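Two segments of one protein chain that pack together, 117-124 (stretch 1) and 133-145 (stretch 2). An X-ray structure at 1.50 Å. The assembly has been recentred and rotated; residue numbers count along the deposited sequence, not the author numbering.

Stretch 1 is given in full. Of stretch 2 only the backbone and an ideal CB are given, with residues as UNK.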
# COMPACT_ATOMS: atom_id res chain seq x y z
N GLY A 117 -6.78 17.85 -0.43
CA GLY A 117 -7.06 18.77 -1.51
C GLY A 117 -5.97 18.84 -2.58
O GLY A 117 -6.10 19.57 -3.57
N LEU A 118 -4.89 18.10 -2.37
CA LEU A 118 -3.81 18.08 -3.36
C LEU A 118 -4.16 17.19 -4.54
O LEU A 118 -4.99 16.28 -4.42
CB LEU A 118 -2.50 17.60 -2.71
CG LEU A 118 -1.87 18.54 -1.68
CD1 LEU A 118 -0.72 17.82 -0.97
CD2 LEU A 118 -1.37 19.82 -2.36
N PRO A 119 -3.54 17.45 -5.70
CA PRO A 119 -3.85 16.58 -6.84
C PRO A 119 -3.23 15.20 -6.69
O PRO A 119 -2.38 14.97 -5.83
CB PRO A 119 -3.23 17.33 -8.03
CG PRO A 119 -2.13 18.12 -7.42
CD PRO A 119 -2.57 18.50 -6.03
N ARG A 120 -3.65 14.29 -7.55
CA ARG A 120 -3.21 12.90 -7.47
C ARG A 120 -1.72 12.79 -7.78
O ARG A 120 -0.99 12.07 -7.09
CB ARG A 120 -4.04 12.04 -8.42
CG ARG A 120 -3.59 10.61 -8.56
CD ARG A 120 -4.54 9.86 -9.48
NE ARG A 120 -4.00 8.54 -9.75
CZ ARG A 120 -4.57 7.39 -9.41
NH1 ARG A 120 -5.76 7.37 -8.80
NH2 ARG A 120 -3.95 6.26 -9.69
N GLU A 121 -1.28 13.49 -8.83
CA GLU A 121 0.14 13.60 -9.16
C GLU A 121 0.57 15.06 -9.27
O GLU A 121 -0.23 15.93 -9.58
CB GLU A 121 0.45 12.92 -10.50
CG GLU A 121 0.10 11.46 -10.55
CD GLU A 121 1.10 10.55 -9.87
OE1 GLU A 121 2.18 11.01 -9.43
OE2 GLU A 121 0.81 9.35 -9.79
N GLN A 122 1.84 15.32 -9.03
CA GLN A 122 2.37 16.61 -9.43
C GLN A 122 2.13 16.79 -10.92
O GLN A 122 2.45 15.91 -11.71
CB GLN A 122 3.86 16.70 -9.14
CG GLN A 122 4.42 18.09 -9.42
CD GLN A 122 5.86 18.22 -9.02
OE1 GLN A 122 6.28 17.61 -8.05
NE2 GLN A 122 6.63 19.02 -9.76
N PRO A 123 1.54 17.93 -11.32
CA PRO A 123 1.34 18.17 -12.76
C PRO A 123 2.64 18.48 -13.48
O PRO A 123 3.66 18.78 -12.84
CB PRO A 123 0.44 19.41 -12.77
CG PRO A 123 0.72 20.11 -11.47
CD PRO A 123 1.02 19.01 -10.47
N GLY A 124 2.61 18.39 -14.81
CA GLY A 124 3.67 18.93 -15.63
C GLY A 124 4.94 18.11 -15.76
O GLY A 124 6.00 18.66 -16.05
N UNK A 133 9.72 7.20 -10.44
CA UNK A 133 10.95 7.98 -10.54
C UNK A 133 10.74 9.50 -10.59
O UNK A 133 11.68 10.24 -10.33
CB UNK A 133 11.72 7.54 -11.79
N UNK A 134 9.53 9.95 -10.91
CA UNK A 134 9.22 11.39 -10.99
C UNK A 134 7.83 11.64 -10.39
O UNK A 134 6.91 10.86 -10.64
CB UNK A 134 9.28 11.88 -12.44
N UNK A 135 7.66 12.73 -9.61
CA UNK A 135 8.64 13.78 -9.28
C UNK A 135 9.60 13.33 -8.19
O UNK A 135 9.26 12.45 -7.38
CB UNK A 135 7.92 15.06 -8.84
N UNK A 136 10.78 13.94 -8.16
CA UNK A 136 11.68 13.74 -7.04
C UNK A 136 11.23 14.58 -5.87
O UNK A 136 10.34 15.43 -6.01
CB UNK A 136 13.12 14.08 -7.43
N UNK A 137 11.83 14.35 -4.70
CA UNK A 137 11.57 15.20 -3.54
C UNK A 137 11.80 16.69 -3.86
O UNK A 137 10.94 17.53 -3.59
CB UNK A 137 12.46 14.77 -2.37
N UNK A 138 12.95 17.02 -4.42
CA UNK A 138 13.19 18.42 -4.77
C UNK A 138 12.13 18.95 -5.75
O UNK A 138 11.67 20.08 -5.61
CB UNK A 138 14.59 18.57 -5.38
N UNK A 139 11.74 18.14 -6.74
CA UNK A 139 10.69 18.59 -7.67
C UNK A 139 9.41 18.92 -6.90
O UNK A 139 8.74 19.93 -7.18
CB UNK A 139 10.41 17.52 -8.73
N UNK A 140 9.04 18.04 -5.97
CA UNK A 140 7.79 18.21 -5.22
C UNK A 140 7.75 19.53 -4.47
O UNK A 140 6.74 20.26 -4.51
CB UNK A 140 7.60 17.05 -4.23
N UNK A 141 8.83 19.84 -3.77
CA UNK A 141 8.85 21.03 -2.94
C UNK A 141 8.99 22.31 -3.76
O UNK A 141 8.45 23.34 -3.38
CB UNK A 141 9.99 20.94 -1.93
N UNK A 142 9.67 22.22 -4.90
CA UNK A 142 9.73 23.33 -5.84
C UNK A 142 8.33 23.65 -6.39
O UNK A 142 7.95 24.81 -6.49
CB UNK A 142 10.69 23.00 -6.98
N UNK A 143 7.56 22.61 -6.71
CA UNK A 143 6.19 22.79 -7.17
C UNK A 143 5.28 23.29 -6.05
O UNK A 143 4.47 24.18 -6.26
CB UNK A 143 5.65 21.48 -7.74
N UNK A 144 5.40 22.70 -4.87
CA UNK A 144 4.46 22.98 -3.79
C UNK A 144 4.50 24.46 -3.40
O UNK A 144 3.47 25.09 -3.12
CB UNK A 144 4.77 22.10 -2.58
N UNK A 145 5.70 25.04 -3.42
CA UNK A 145 5.85 26.37 -2.87
C UNK A 145 5.12 27.43 -3.71
O UNK A 145 4.81 28.50 -3.21
CB UNK A 145 7.34 26.72 -2.76

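Position 133 lies out of reach of stretch 1, so nothing there selects a side chain. It is Thr133.

At 134 the backbone is extended, and CA-to-CB points sideways. No atom of stretch 1 lies within 5.5 Å of the ideal CB, so a small residue would leave the gap empty. A long or broad side chain could reach the backbone of 122 to 124. The residue is Trp134, chi1 t. Its ring edge meets two carbonyls: CZ3 is 3.4 Å from Gln122 O, and CH2 is 3.5 Å from Pro123 O. One water donates to both Trp134 O (2.6 Å) and Glu121 OE1 (2.7 Å).

At 135 CA-to-CB points toward stretch 1, and the ideal CB is a tight 3.1 Å from Gln122 OE1. The peptide bond before it is cis, which strongly favours proline. It is Pro135, whose CB sits 3.2 Å from Gln122 OE1.

Position 136 points away and immediately precedes a helix. Ser, Thr, Asp or Asn would suit as a cap. Thr136 fills the place: its OG1 accepts from the backbone N of 139 at 3.1 Å.

Positions 137 and 138 begin the helix and have no contact with stretch 1, which sets no demand. They are Lys137 and Asp138.

At 139 CB points toward stretch 1, with the ideal CB 4.2 Å from Gln122 OE1. A small or polar residue would fit, and an acceptor could also serve the helix start. In Asn139 the side chain turns back, and OD1 accepts from Thr136 N at 2.9 Å. A second water donates to Asn139 O (2.9 Å) and accepts a weak bond from Gln122 NE2 (3.3 Å).

At 140 CB points sideways. Several long side chains could pass the Gln122 amide. Arg140 does so: CG is 3.8 Å from Gln122 OE1, and the guanidinium is bonded elsewhere in the structure.

Position 141 points away, and 142 sideways; stretch 1 constrains neither. They are Trp141 and Gln142.

At 143 CB points toward stretch 1. Leu118, Pro119, Pro123 and the Gln122 chain offer an apolar surface, suited to a large flat or aliphatic residue. It is Trp143. Gln122 CG lies over one face, 4.0 Å from the centroid of the Trp143 five-membered ring. Pro119 CD approaches Trp143 CH2 at 3.8 Å, and Pro123 CD approaches Trp143 CE2 at 3.6 Å.

At 144 CB points sideways, but a branched aliphatic could reach Leu118. Leu144 does, with CD1 4.2 Å from Leu118 CD2.

Position 145 is out of reach of stretch 1, which leaves the choice open. It is Lys145, whose NZ donates to Gln142 OE1 at 3.0 Å.

Stretch 2 (133-145) TWPTKDNRWQWLK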
# COMPACT_ATOMS: atom_id res chain seq x y z
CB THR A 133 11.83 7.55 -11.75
OG1 THR A 133 11.16 7.89 -12.97
CG2 THR A 133 12.12 6.05 -11.71
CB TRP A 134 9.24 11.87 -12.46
CG TRP A 134 9.12 13.37 -12.56
CD1 TRP A 134 10.14 14.27 -12.72
CD2 TRP A 134 7.91 14.15 -12.47
NE1 TRP A 134 9.64 15.55 -12.74
CE2 TRP A 134 8.28 15.50 -12.58
CE3 TRP A 134 6.56 13.82 -12.29
CZ2 TRP A 134 7.34 16.54 -12.53
CZ3 TRP A 134 5.63 14.84 -12.23
CH2 TRP A 134 6.02 16.19 -12.36
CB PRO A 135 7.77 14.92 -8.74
CG PRO A 135 6.58 14.20 -8.11
CD PRO A 135 6.32 13.05 -9.08
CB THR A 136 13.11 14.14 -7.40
OG1 THR A 136 13.18 15.57 -7.56
CG2 THR A 136 13.56 13.44 -8.68
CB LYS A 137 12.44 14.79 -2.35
CG LYS A 137 12.19 15.67 -1.12
CD LYS A 137 13.04 15.23 0.06
CE LYS A 137 14.51 15.54 -0.17
NZ LYS A 137 15.29 15.45 1.10
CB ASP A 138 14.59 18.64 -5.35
CG ASP A 138 15.68 18.54 -4.29
OD1 ASP A 138 15.36 18.55 -3.08
OD2 ASP A 138 16.87 18.45 -4.69
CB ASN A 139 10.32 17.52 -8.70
CG ASN A 139 11.46 17.15 -9.64
OD1 ASN A 139 11.50 16.02 -10.12
ND2 ASN A 139 12.36 18.09 -9.92
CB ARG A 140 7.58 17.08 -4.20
CG ARG A 140 7.21 15.77 -4.82
CD ARG A 140 6.76 14.80 -3.75
NE ARG A 140 7.81 14.25 -2.88
CZ ARG A 140 8.60 13.23 -3.22
NH1 ARG A 140 8.55 12.70 -4.43
NH2 ARG A 140 9.47 12.75 -2.34
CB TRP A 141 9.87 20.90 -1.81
CG TRP A 141 9.37 19.91 -0.83
CD1 TRP A 141 9.53 18.55 -0.88
CD2 TRP A 141 8.54 20.17 0.31
NE1 TRP A 141 8.87 17.96 0.17
CE2 TRP A 141 8.25 18.93 0.92
CE3 TRP A 141 8.01 21.34 0.88
CZ2 TRP A 141 7.48 18.82 2.08
CZ3 TRP A 141 7.23 21.23 2.03
CH2 TRP A 141 6.96 19.97 2.61
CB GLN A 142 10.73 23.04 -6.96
CG GLN A 142 10.97 24.19 -7.92
CD GLN A 142 11.47 25.45 -7.22
OE1 GLN A 142 12.27 25.38 -6.28
NE2 GLN A 142 11.00 26.60 -7.68
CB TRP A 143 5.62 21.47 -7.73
CG TRP A 143 4.17 21.57 -8.09
CD1 TRP A 143 3.65 22.00 -9.29
CD2 TRP A 143 3.04 21.25 -7.26
NE1 TRP A 143 2.26 21.96 -9.25
CE2 TRP A 143 1.87 21.50 -8.02
CE3 TRP A 143 2.90 20.77 -5.95
CZ2 TRP A 143 0.58 21.30 -7.51
CZ3 TRP A 143 1.62 20.57 -5.44
CH2 TRP A 143 0.48 20.83 -6.23
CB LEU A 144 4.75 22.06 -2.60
CG LEU A 144 3.77 22.10 -1.43
CD1 LEU A 144 2.37 21.67 -1.86
CD2 LEU A 144 4.28 21.24 -0.30
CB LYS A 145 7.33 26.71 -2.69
CG LYS A 145 8.08 26.96 -3.97
CD LYS A 145 9.54 27.23 -3.65
CE LYS A 145 10.32 27.58 -4.89
NZ LYS A 145 11.76 27.78 -4.56
O HOH W 1 4.31 10.87 -11.15
O HOH W 2 9.24 21.09 -9.79
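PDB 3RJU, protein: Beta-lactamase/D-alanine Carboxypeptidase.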